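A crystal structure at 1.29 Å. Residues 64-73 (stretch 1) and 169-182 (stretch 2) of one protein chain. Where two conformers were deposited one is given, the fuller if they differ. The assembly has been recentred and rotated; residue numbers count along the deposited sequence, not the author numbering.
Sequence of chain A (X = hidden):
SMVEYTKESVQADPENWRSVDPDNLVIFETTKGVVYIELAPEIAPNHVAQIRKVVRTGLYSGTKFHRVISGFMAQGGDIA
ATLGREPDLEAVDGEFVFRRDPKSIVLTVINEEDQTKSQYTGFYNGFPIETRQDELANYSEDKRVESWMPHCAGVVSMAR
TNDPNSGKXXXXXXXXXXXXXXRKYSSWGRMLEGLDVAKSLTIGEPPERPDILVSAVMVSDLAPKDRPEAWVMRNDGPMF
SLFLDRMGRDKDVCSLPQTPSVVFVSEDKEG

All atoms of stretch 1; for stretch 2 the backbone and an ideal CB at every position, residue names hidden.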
ATOM      1  N   LYS A  64       9.019  16.386  -6.062  1.00 10.35           N
ATOM      2  CA  LYS A  64       7.805  16.741  -6.771  1.00  9.48           C
ATOM      3  C   LYS A  64       6.970  15.508  -7.073  1.00 11.30           C
ATOM      4  O   LYS A  64       7.489  14.396  -7.127  1.00 11.84           O
ATOM      5  CB  LYS A  64       8.130  17.433  -8.086  1.00 12.67           C
ATOM      6  CG  LYS A  64       9.011  18.651  -7.953  1.00 14.83           C
ATOM      7  CD  LYS A  64       8.365  19.750  -7.154  1.00 21.81           C
ATOM      8  CE  LYS A  64       9.222  21.016  -7.185  1.00 34.43           C
ATOM      9  NZ  LYS A  64       9.425  21.529  -8.569  1.00 40.23           N
ATOM     10  N   PHE A  65       5.684  15.708  -7.309  1.00  8.65           N
ATOM     11  CA  PHE A  65       4.883  14.702  -7.995  1.00  8.04           C
ATOM     12  C   PHE A  65       4.941  15.069  -9.459  1.00  7.63           C
ATOM     13  O   PHE A  65       4.095  15.797  -9.987  1.00  8.96           O
ATOM     14  CB  PHE A  65       3.466  14.660  -7.450  1.00  7.90           C
ATOM     15  CG  PHE A  65       3.404  14.037  -6.114  1.00  9.62           C
ATOM     16  CD1 PHE A  65       3.411  12.663  -5.993  1.00 10.09           C
ATOM     17  CD2 PHE A  65       3.388  14.805  -4.971  1.00  9.08           C
ATOM     18  CE1 PHE A  65       3.390  12.064  -4.750  1.00 10.70           C
ATOM     19  CE2 PHE A  65       3.368  14.209  -3.727  1.00 11.04           C
ATOM     20  CZ  PHE A  65       3.367  12.839  -3.620  1.00 11.34           C
ATOM     21  N   HIS A  66       5.989  14.583 -10.110  1.00 10.37           N
ATOM     22  CA  HIS A  66       6.367  15.067 -11.433  1.00  8.70           C
ATOM     23  C   HIS A  66       5.686  14.340 -12.586  1.00  9.44           C
ATOM     24  O   HIS A  66       5.784  14.784 -13.723  1.00 10.08           O
ATOM     25  CB  HIS A  66       7.879  14.968 -11.605  1.00 12.83           C
ATOM     26  CG  HIS A  66       8.376  13.561 -11.648  1.00  9.25           C
ATOM     27  ND1 HIS A  66       8.653  12.825 -10.516  1.00 11.70           N
ATOM     28  CD2 HIS A  66       8.588  12.731 -12.698  1.00 16.37           C
ATOM     29  CE1 HIS A  66       9.034  11.608 -10.866  1.00 13.99           C
ATOM     30  NE2 HIS A  66       9.002  11.525 -12.183  1.00 14.94           N
ATOM     31  N   ARG A  67       5.025  13.221 -12.316  1.00  8.98           N
ATOM     32  CA  ARG A  67       4.322  12.487 -13.365  0.51 11.60           C
ATOM     33  C   ARG A  67       3.017  11.968 -12.800  1.00  9.53           C
ATOM     34  O   ARG A  67       3.008  11.014 -12.025  1.00 10.10           O
ATOM     35  CB  ARG A  67       5.186  11.337 -13.895  0.51 11.06           C
ATOM     36  CG  ARG A  67       4.519  10.445 -14.942  0.51 26.09           C
ATOM     37  CD  ARG A  67       5.353   9.187 -15.167  0.51 20.78           C
ATOM     38  NE  ARG A  67       4.681   8.171 -15.983  0.51 16.88           N
ATOM     39  CZ  ARG A  67       4.484   6.903 -15.623  0.51 12.83           C
ATOM     40  NH1 ARG A  67       4.897   6.451 -14.447  0.51 22.28           N
ATOM     41  NH2 ARG A  67       3.863   6.069 -16.452  0.51 14.61           N
ATOM     42  N   VAL A  68       1.929  12.616 -13.184  1.00  8.63           N
ATOM     43  CA  VAL A  68       0.617  12.327 -12.625  1.00  8.45           C
ATOM     44  C   VAL A  68      -0.355  12.152 -13.768  1.00  8.24           C
ATOM     45  O   VAL A  68      -0.506  13.046 -14.611  1.00  9.35           O
ATOM     46  CB  VAL A  68       0.150  13.459 -11.694  1.00  8.96           C
ATOM     47  CG1 VAL A  68      -1.212  13.163 -11.114  1.00 10.22           C
ATOM     48  CG2 VAL A  68       1.156  13.680 -10.584  1.00  9.79           C
ATOM     49  N   ILE A  69      -0.972  10.979 -13.821  1.00  8.85           N
ATOM     50  CA  ILE A  69      -1.822  10.615 -14.931  1.00  9.53           C
ATOM     51  C   ILE A  69      -3.200  10.283 -14.383  1.00  9.58           C
ATOM     52  O   ILE A  69      -3.341   9.402 -13.517  1.00  9.69           O
ATOM     53  CB  ILE A  69      -1.219   9.434 -15.709  1.00 10.83           C
ATOM     54  CG1 ILE A  69       0.155   9.825 -16.265  1.00 13.57           C
ATOM     55  CG2 ILE A  69      -2.149   9.013 -16.820  1.00 12.68           C
ATOM     56  CD1 ILE A  69       0.893   8.694 -16.951  1.00 12.63           C
ATOM     57  N   SER A  70      -4.197  11.015 -14.861  1.00 11.95           N
ATOM     58  CA  SER A  70      -5.563  10.827 -14.418  1.00 14.77           C
ATOM     59  C   SER A  70      -6.002   9.407 -14.670  1.00 12.51           C
ATOM     60  O   SER A  70      -5.715   8.839 -15.723  1.00 14.54           O
ATOM     61  CB  SER A  70      -6.509  11.790 -15.126  1.00 22.45           C
ATOM     62  OG  SER A  70      -7.801  11.701 -14.551  1.00 23.70           O
ATOM     63  N   GLY A  71      -6.690   8.834 -13.692  1.00 12.10           N
ATOM     64  CA  GLY A  71      -7.178   7.480 -13.833  1.00 13.81           C
ATOM     65  C   GLY A  71      -6.095   6.418 -13.747  1.00 12.01           C
ATOM     66  O   GLY A  71      -6.343   5.274 -14.106  1.00 12.58           O
ATOM     67  N   PHE A  72      -4.913   6.780 -13.272  1.00 10.01           N
ATOM     68  CA  PHE A  72      -3.779   5.868 -13.227  1.00  8.33           C
ATOM     69  C   PHE A  72      -3.026   6.036 -11.911  1.00  9.39           C
ATOM     70  O   PHE A  72      -3.325   5.343 -10.946  1.00  9.26           O
ATOM     71  CB  PHE A  72      -2.904   6.116 -14.474  1.00  9.71           C
ATOM     72  CG  PHE A  72      -1.715   5.213 -14.607  1.00  9.20           C
ATOM     73  CD1 PHE A  72      -1.660   3.977 -13.975  1.00 12.48           C
ATOM     74  CD2 PHE A  72      -0.655   5.603 -15.390  1.00 11.44           C
ATOM     75  CE1 PHE A  72      -0.550   3.162 -14.126  1.00 12.16           C
ATOM     76  CE2 PHE A  72       0.451   4.814 -15.532  1.00 10.41           C
ATOM     77  CZ  PHE A  72       0.508   3.581 -14.905  1.00 12.48           C
ATOM     78  N   MET A  73      -2.083   6.961 -11.850  1.00  9.83           N
ATOM     79  CA  MET A  73      -1.284   7.102 -10.650  1.00  9.04           C
ATOM     80  C   MET A  73      -0.595   8.454 -10.587  1.00  9.02           C
ATOM     81  O   MET A  73      -0.577   9.207 -11.558  1.00  9.56           O
ATOM     82  CB  MET A  73      -0.248   5.972 -10.575  1.00  8.90           C
ATOM     83  CG  MET A  73       0.664   5.868 -11.797  1.00 11.26           C
ATOM     84  SD  MET A  73       2.045   7.039 -11.671  1.00 13.12           S
ATOM     85  CE  MET A  73       2.067   7.759 -13.313  1.00 18.20           C
ATOM     86  N   UNK A 169      14.190   5.136  -5.648  1.00 11.95           N
ATOM     87  CA  UNK A 169      13.534   6.150  -4.813  1.00  9.95           C
ATOM     88  C   UNK A 169      12.136   6.511  -5.298  1.00  7.99           C
ATOM     89  O   UNK A 169      11.223   6.691  -4.510  1.00  9.64           O
ATOM     90  CB  UNK A 169      14.392   7.416  -4.764  1.00  9.95           C
ATOM     91  N   UNK A 170      11.950   6.589  -6.607  1.00  8.95           N
ATOM     92  CA  UNK A 170      10.665   7.007  -7.144  1.00  9.63           C
ATOM     93  C   UNK A 170       9.598   5.979  -6.870  1.00  8.70           C
ATOM     94  O   UNK A 170       9.827   4.777  -7.014  1.00 10.16           O
ATOM     95  CB  UNK A 170      10.768   7.265  -8.649  1.00  9.63           C
ATOM     96  N   UNK A 171       8.419   6.466  -6.503  1.00 10.23           N
ATOM     97  CA  UNK A 171       7.293   5.629  -6.118  1.00 10.67           C
ATOM     98  C   UNK A 171       6.047   6.127  -6.818  1.00 12.42           C
ATOM     99  O   UNK A 171       6.022   7.250  -7.336  1.00 10.00           O
ATOM    100  CB  UNK A 171       7.099   5.623  -4.600  1.00 10.67           C
ATOM    101  N   UNK A 172       5.013   5.316  -6.902  0.62 10.56           N
ATOM    102  CA  UNK A 172       3.762   5.876  -7.351  0.62  9.45           C
ATOM    103  C   UNK A 172       2.608   5.450  -6.467  0.62  9.17           C
ATOM    104  O   UNK A 172       2.553   4.344  -5.903  0.62  6.82           O
ATOM    105  CB  UNK A 172       3.493   5.470  -8.801  0.62  9.45           C
ATOM    106  N   UNK A 173       1.696   6.399  -6.363  1.00  8.47           N
ATOM    107  CA  UNK A 173       0.460   6.279  -5.598  1.00  8.14           C
ATOM    108  C   UNK A 173      -0.656   5.916  -6.553  1.00  8.70           C
ATOM    109  O   UNK A 173      -0.949   6.675  -7.487  1.00  8.26           O
ATOM    110  CB  UNK A 173       0.138   7.570  -4.843  1.00  8.14           C
ATOM    111  N   UNK A 174      -1.258   4.747  -6.380  1.00  8.13           N
ATOM    112  CA  UNK A 174      -2.288   4.308  -7.310  1.00  8.07           C
ATOM    113  C   UNK A 174      -3.588   5.060  -7.113  1.00  8.21           C
ATOM    114  O   UNK A 174      -4.175   5.038  -6.042  1.00  8.70           O
ATOM    115  CB  UNK A 174      -2.531   2.805  -7.158  1.00  8.07           C
ATOM    116  N   UNK A 175      -4.021   5.745  -8.152  1.00  8.64           N
ATOM    117  CA  UNK A 175      -5.258   6.517  -8.124  1.00  9.51           C
ATOM    118  C   UNK A 175      -6.446   5.711  -8.622  1.00  9.46           C
ATOM    119  O   UNK A 175      -7.586   6.025  -8.297  1.00 12.17           O
ATOM    120  CB  UNK A 175      -5.105   7.786  -8.965  1.00  9.51           C
ATOM    121  N   UNK A 176      -6.184   4.667  -9.405  1.00  9.51           N
ATOM    122  CA  UNK A 176      -7.234   3.829  -9.987  1.00 10.68           C
ATOM    123  C   UNK A 176      -6.650   2.460 -10.282  1.00  8.58           C
ATOM    124  O   UNK A 176      -5.432   2.303 -10.463  1.00 10.38           O
ATOM    125  CB  UNK A 176      -7.814   4.459 -11.255  1.00 10.68           C
ATOM    126  N   UNK A 177      -7.521   1.462 -10.309  1.00 10.68           N
ATOM    127  CA  UNK A 177      -7.128   0.091 -10.585  1.00  8.68           C
ATOM    128  C   UNK A 177      -6.328   0.008 -11.872  1.00 10.07           C
ATOM    129  O   UNK A 177      -6.772   0.463 -12.923  1.00 12.13           O
ATOM    130  CB  UNK A 177      -8.359  -0.814 -10.667  1.00  8.68           C
ATOM    131  N   UNK A 178      -5.152  -0.604 -11.774  1.00  9.20           N
ATOM    132  CA  UNK A 178      -4.232  -0.690 -12.908  1.00 12.22           C
ATOM    133  C   UNK A 178      -3.581  -2.064 -12.994  1.00  8.75           C
ATOM    134  O   UNK A 178      -2.403  -2.221 -12.672  1.00 10.58           O
ATOM    135  CB  UNK A 178      -3.155   0.391 -12.801  1.00 12.22           C
ATOM    136  N   UNK A 179      -4.352  -3.059 -13.414  1.00  9.86           N
ATOM    137  CA  UNK A 179      -3.927  -4.447 -13.273  1.00  8.68           C
ATOM    138  C   UNK A 179      -2.837  -4.820 -14.255  1.00 11.96           C
ATOM    139  O   UNK A 179      -2.170  -5.840 -14.073  1.00 11.60           O
ATOM    140  CB  UNK A 179      -5.123  -5.384 -13.455  1.00  8.68           C
ATOM    141  N   UNK A 180      -2.641  -3.988 -15.277  1.00  9.55           N
ATOM    142  CA  UNK A 180      -1.545  -4.189 -16.227  1.00 10.62           C
ATOM    143  C   UNK A 180      -0.179  -3.996 -15.567  1.00  9.85           C
ATOM    144  O   UNK A 180       0.829  -4.393 -16.133  1.00 11.80           O
ATOM    145  CB  UNK A 180      -1.691  -3.228 -17.409  1.00 10.62           C
ATOM    146  N   UNK A 181      -0.145  -3.428 -14.357  1.00  9.84           N
ATOM    147  CA  UNK A 181       1.104  -3.332 -13.599  1.00  9.32           C
ATOM    148  C   UNK A 181       1.426  -4.580 -12.810  1.00  9.54           C
ATOM    149  O   UNK A 181       2.569  -4.770 -12.375  1.00  9.43           O
ATOM    150  CB  UNK A 181       1.042  -2.139 -12.643  1.00  9.32           C
ATOM    151  N   UNK A 182       0.415  -5.420 -12.598  1.00  9.75           N
ATOM    152  CA  UNK A 182       0.561  -6.547 -11.688  1.00 10.64           C
ATOM    153  C   UNK A 182       1.632  -7.524 -12.176  1.00 10.53           C
ATOM    154  O   UNK A 182       1.729  -7.824 -13.371  1.00 10.65           O
ATOM    155  CB  UNK A 182      -0.778  -7.270 -11.527  1.00 10.64           C
TER

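Position 169 is out of reach of stretch 1, which sets no preference; it is Asp-169, whose OD1 accepts a weak hydrogen bond from the backbone N of 170 at 2.8 Å. At 170 the CA-to-CB bond points toward stretch 1, and the ideal CB is 5.2 Å from His-66 CE1, so a medium-length polar or aliphatic chain could reach the imidazole edge. Gln-170 places OE1 3.1 Å from His-66 CE1.

Position 171 points away, and only a long side chain that turns back could meet stretch 1. Phe-171 brings CE2 to 3.9 Å from Phe-65 CE1. The bond at 172 points toward the Met-73 thioether, its ideal CB 3.6 Å from Met-73 SD; an apolar residue is expected. Phe-172 fits, with Met-73 SD lying obliquely 4.9 Å from its ring centroid. Position 173 points sideways, and a branched or long apolar chain could reach the Phe-65 ring: Leu-173 sets CD1 3.9 Å from Phe-65 CE1.

Position 174 pairs with Met-73 as an antiparallel, non-hydrogen-bonded bridge, CA to CA 4.5 Å, with both CB atoms on the same face. A flexible apolar chain would suit; Met-174 holds SD 4.0 Å from Met-73 CB and CE 4.2 Å from Phe-72 CD1.

At 175 the backbone N donates to Phe-72 O at 2.9 Å. The CB points toward stretch 1, 3.6 Å from Phe-72 O; farther out, Val-68 and the Ile-69 carbonyl are within reach of a long aliphatic or basic chain. In Arg-175, Val-68 CG1 packs over one guanidinium face, 3.3 Å from NH1, while NE has no partner.

The backbone N of 176 adds a weak hydrogen bond to Phe-72 O at 3.3 Å. With the ideal CB 3.3 Å from Gly-71 O, a small or polar residue suits; Asp-176 has its CB at this distance.

Position 177 points away, and stretch 1 sets no preference there; it is Glu-177. At 178 the ideal CB is 4.0 Å from Phe-72 CE1, favouring a small residue. Ser-178 OG donates to Asp-176 O at 2.9 Å and accepts from a water that also donates to Gly-71 O.

Position 179 is out of reach, so many side chains would do; Arg-179 salt-bridges Glu-177, NH1 to OE2 at 3.0 Å. Positions 180 and 181 could offer apolar cover to Phe-72: Phe-180 CE2 and Leu-181 CD1 lie 3.7 and 3.8 Å from Phe-72 CE1. Position 182, also remote, is Asp-182, salt-bridged to Arg-179.

Stretch 2 (169-182) DQFFLMRDESRFLD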
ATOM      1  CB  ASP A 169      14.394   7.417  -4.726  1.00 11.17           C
ATOM      2  CG  ASP A 169      14.870   7.928  -6.072  1.00 13.70           C
ATOM      3  OD1 ASP A 169      14.660   7.285  -7.126  1.00 13.48           O
ATOM      4  OD2 ASP A 169      15.492   9.008  -6.055  1.00 13.31           O
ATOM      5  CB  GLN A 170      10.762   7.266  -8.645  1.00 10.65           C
ATOM      6  CG  GLN A 170      11.673   8.420  -8.970  1.00 10.61           C
ATOM      7  CD  GLN A 170      11.688   8.764 -10.428  1.00 14.32           C
ATOM      8  OE1 GLN A 170      10.643   8.993 -11.031  1.00 16.80           O
ATOM      9  NE2 GLN A 170      12.878   8.811 -11.008  1.00 17.29           N
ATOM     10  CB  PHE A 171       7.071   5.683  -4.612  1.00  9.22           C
ATOM     11  CG  PHE A 171       6.785   7.060  -4.132  1.00  9.64           C
ATOM     12  CD1 PHE A 171       7.807   7.906  -3.763  1.00 10.04           C
ATOM     13  CD2 PHE A 171       5.486   7.532  -4.122  1.00  9.57           C
ATOM     14  CE1 PHE A 171       7.535   9.207  -3.370  1.00 10.37           C
ATOM     15  CE2 PHE A 171       5.206   8.823  -3.733  1.00 11.66           C
ATOM     16  CZ  PHE A 171       6.234   9.665  -3.360  1.00 12.17           C
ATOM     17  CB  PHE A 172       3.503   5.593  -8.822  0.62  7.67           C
ATOM     18  CG  PHE A 172       3.609   4.177  -9.213  0.62  7.11           C
ATOM     19  CD1 PHE A 172       4.840   3.610  -9.479  0.62 15.33           C
ATOM     20  CD2 PHE A 172       2.471   3.423  -9.386  0.62  9.91           C
ATOM     21  CE1 PHE A 172       4.934   2.305  -9.889  0.62  9.07           C
ATOM     22  CE2 PHE A 172       2.559   2.118  -9.794  0.62 10.00           C
ATOM     23  CZ  PHE A 172       3.794   1.553 -10.043  0.62 13.79           C
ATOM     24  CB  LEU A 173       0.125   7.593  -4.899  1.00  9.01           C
ATOM     25  CG  LEU A 173       1.239   8.200  -4.055  1.00  9.75           C
ATOM     26  CD1 LEU A 173       0.764   9.531  -3.477  1.00  9.48           C
ATOM     27  CD2 LEU A 173       1.675   7.269  -2.927  1.00 11.09           C
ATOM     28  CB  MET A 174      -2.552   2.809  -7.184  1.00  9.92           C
ATOM     29  CG  MET A 174      -1.373   1.924  -7.498  1.00  9.54           C
ATOM     30  SD  MET A 174      -0.625   2.264  -9.095  1.00 11.53           S
ATOM     31  CE  MET A 174      -2.046   2.218 -10.162  1.00 13.51           C
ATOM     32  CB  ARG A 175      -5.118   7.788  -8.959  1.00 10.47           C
ATOM     33  CG  ARG A 175      -4.166   8.794  -8.350  1.00 10.27           C
ATOM     34  CD  ARG A 175      -3.707   9.864  -9.306  1.00 10.57           C
ATOM     35  NE  ARG A 175      -4.726  10.691  -9.953  1.00 10.71           N
ATOM     36  CZ  ARG A 175      -4.739  12.031  -9.940  1.00  9.19           C
ATOM     37  NH1 ARG A 175      -3.897  12.731  -9.172  1.00  9.49           N
ATOM     38  NH2 ARG A 175      -5.647  12.680 -10.658  1.00 11.86           N
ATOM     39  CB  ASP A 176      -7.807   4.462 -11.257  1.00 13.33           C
ATOM     40  CG  ASP A 176      -9.022   3.716 -11.778  1.00 26.75           C
ATOM     41  OD1 ASP A 176     -10.074   3.763 -11.111  1.00 28.35           O
ATOM     42  OD2 ASP A 176      -8.931   3.083 -12.855  1.00 34.47           O
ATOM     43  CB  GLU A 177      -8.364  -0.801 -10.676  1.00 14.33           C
ATOM     44  CG  GLU A 177      -8.066  -2.245 -11.134  1.00 15.44           C
ATOM     45  CD  GLU A 177      -9.318  -3.096 -11.289  1.00 22.99           C
ATOM     46  OE1 GLU A 177     -10.422  -2.518 -11.345  1.00 21.63           O
ATOM     47  OE2 GLU A 177      -9.201  -4.344 -11.368  1.00 16.76           O
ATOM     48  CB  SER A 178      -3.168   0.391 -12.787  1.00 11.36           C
ATOM     49  OG  SER A 178      -3.772   1.671 -12.737  1.00 10.90           O
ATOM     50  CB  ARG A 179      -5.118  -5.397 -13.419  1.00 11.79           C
ATOM     51  CG  ARG A 179      -6.260  -5.094 -12.464  1.00 12.80           C
ATOM     52  CD  ARG A 179      -5.846  -5.147 -10.984  1.00 12.49           C
ATOM     53  NE  ARG A 179      -5.698  -6.523 -10.528  1.00 11.39           N
ATOM     54  CZ  ARG A 179      -6.715  -7.312 -10.205  1.00 12.52           C
ATOM     55  NH1 ARG A 179      -7.961  -6.858 -10.274  1.00 14.49           N
ATOM     56  NH2 ARG A 179      -6.493  -8.558  -9.804  1.00 16.74           N
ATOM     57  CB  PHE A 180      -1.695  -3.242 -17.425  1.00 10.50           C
ATOM     58  CG  PHE A 180      -1.980  -1.829 -17.032  1.00 10.20           C
ATOM     59  CD1 PHE A 180      -3.285  -1.388 -16.864  1.00 11.13           C
ATOM     60  CD2 PHE A 180      -0.947  -0.946 -16.812  1.00 11.25           C
ATOM     61  CE1 PHE A 180      -3.544  -0.086 -16.485  1.00 12.52           C
ATOM     62  CE2 PHE A 180      -1.197   0.354 -16.439  1.00 11.61           C
ATOM     63  CZ  PHE A 180      -2.509   0.781 -16.269  1.00 11.71           C
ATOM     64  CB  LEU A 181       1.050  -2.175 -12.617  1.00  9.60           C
ATOM     65  CG  LEU A 181       0.819  -0.792 -13.205  1.00  8.91           C
ATOM     66  CD1 LEU A 181       0.818   0.212 -12.067  1.00 10.99           C
ATOM     67  CD2 LEU A 181       1.864  -0.431 -14.244  1.00 11.84           C
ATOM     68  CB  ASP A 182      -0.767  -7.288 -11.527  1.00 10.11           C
ATOM     69  CG  ASP A 182      -1.850  -6.451 -10.874  1.00  8.85           C
ATOM     70  OD1 ASP A 182      -1.585  -5.310 -10.463  1.00  9.54           O
ATOM     71  OD2 ASP A 182      -2.980  -6.991 -10.752  1.00 10.88           O
TER
HETATM   72  O   HOH W   1      -5.242   2.826 -14.776  1.00 18.16           O
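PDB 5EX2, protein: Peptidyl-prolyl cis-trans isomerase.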